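Local coordinates for Rbam17540 (Bacillus amyloliquefaciens, PDB 2YOY), which is a copper-dependent polysaccharide oxygenase of the CBM33 family that probably cleaves cellulose chains by oxidation, at residues V129-D132 and G133-A136. Sequence-based numbering, arbitrary orientation.
Sequences VNHD and GSKA
D132 OD1 accepts two bonds from one residue, S134. The hydroxyl S134 OG donates to the syn lone pair of D132 OD1 at 2.8 Å. The backbone S134 N reaches D132 OD1 at 2.9 Å and 156°, on the anti side and tilted from the carboxylate plane. This N-H...O hydrogen bond, from the backbone two residues ahead to the aspartate side chain, makes an Asx turn. With CG of D132 between its backbone N and carbonyl carbon (chi1 66°), OD1 is brought next to S134. G133 sits inside the turn at a positive phi, a backbone shape that suits glycine. H131 also reaches forward across the turn. Its NE2 donates to K135 O at 3.2 Å, approaching well above the carbonyl plane. A second, weak bond runs from H131 NE2 to S134 OG at 2.9 Å. D132 OD1 also lies 3.8 Å above one face of the imidazole, offset toward its rim. S134 OG and K135 O each share a further bond with T138 OG1. The turn lies in the surface loop between strand 123-130 and strand 141-146. Beside it runs strand 100-108, whose W103 meets the H131 ring edge-to-face.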
loop_
_atom_site.group_PDB
_atom_site.type_symbol
_atom_site.label_atom_id
_atom_site.label_comp_id
_atom_site.label_asym_id
_atom_site.label_seq_id
_atom_site.Cartn_x
_atom_site.Cartn_y
_atom_site.Cartn_z
ATOM N N VAL A 129 -9.915 10.575 -1.291
ATOM C CA VAL A 129 -9.481 11.970 -1.062
ATOM C C VAL A 129 -9.250 12.616 -2.436
ATOM O O VAL A 129 -8.259 12.310 -3.075
ATOM C CB VAL A 129 -8.206 12.048 -0.241
ATOM C CG1 VAL A 129 -7.825 13.509 -0.012
ATOM C CG2 VAL A 129 -8.359 11.338 1.114
ATOM N N ASN A 130 -10.193 13.479 -2.859
ATOM C CA ASN A 130 -10.066 14.291 -4.074
ATOM C C ASN A 130 -9.054 15.349 -3.990
ATOM O O ASN A 130 -8.846 15.907 -2.943
ATOM C CB ASN A 130 -11.380 14.701 -4.671
ATOM C CG ASN A 130 -12.305 13.514 -4.933
ATOM O OD1 ASN A 130 -13.347 13.407 -4.289
ATOM N ND2 ASN A 130 -11.906 12.578 -5.786
ATOM N N HIS A 131 -8.278 15.511 -5.064
ATOM C CA HIS A 131 -7.262 16.544 -5.094
ATOM C C HIS A 131 -7.440 17.380 -6.361
ATOM O O HIS A 131 -7.970 16.914 -7.371
ATOM C CB HIS A 131 -5.873 15.921 -5.005
ATOM C CG HIS A 131 -4.813 16.848 -4.502
ATOM N ND1 HIS A 131 -4.796 17.345 -3.215
ATOM C CD2 HIS A 131 -3.703 17.333 -5.105
ATOM C CE1 HIS A 131 -3.720 18.083 -3.049
ATOM N NE2 HIS A 131 -3.047 18.106 -4.186
ATOM N N ASP A 132 -6.966 18.611 -6.297
ATOM C CA ASP A 132 -7.193 19.580 -7.364
ATOM C C ASP A 132 -6.109 19.583 -8.443
ATOM O O ASP A 132 -6.100 20.483 -9.262
ATOM C CB ASP A 132 -7.339 20.994 -6.765
ATOM C CG ASP A 132 -6.060 21.505 -6.121
ATOM O OD1 ASP A 132 -5.008 20.836 -6.227
ATOM O OD2 ASP A 132 -6.116 22.582 -5.494
ATOM N N GLY A 133 -5.191 18.612 -8.439
ATOM C CA GLY A 133 -4.153 18.522 -9.479
ATOM C C GLY A 133 -2.877 19.208 -9.071
ATOM O O GLY A 133 -1.892 19.186 -9.803
ATOM N N SER A 134 -2.874 19.838 -7.906
ATOM C CA SER A 134 -1.643 20.378 -7.358
ATOM C C SER A 134 -0.748 19.219 -6.851
ATOM O O SER A 134 -1.151 18.039 -6.851
ATOM C CB SER A 134 -1.937 21.383 -6.253
ATOM O OG SER A 134 -2.433 20.749 -5.090
ATOM N N LYS A 135 0.457 19.558 -6.440
ATOM C CA LYS A 135 1.424 18.567 -5.968
ATOM C C LYS A 135 0.916 17.781 -4.747
ATOM O O LYS A 135 0.131 18.289 -3.942
ATOM C CB LYS A 135 2.770 19.233 -5.656
ATOM C CG LYS A 135 3.472 19.692 -6.932
ATOM C CD LYS A 135 4.877 20.209 -6.680
ATOM C CE LYS A 135 5.375 21.019 -7.869
ATOM N NZ LYS A 135 5.034 20.407 -9.189
ATOM N N ALA A 136 1.397 16.546 -4.624
ATOM C CA ALA A 136 0.913 15.616 -3.588
ATOM C C ALA A 136 1.141 16.125 -2.187
ATOM O O ALA A 136 0.372 15.799 -1.260
ATOM C CB ALA A 136 1.553 14.253 -3.744
#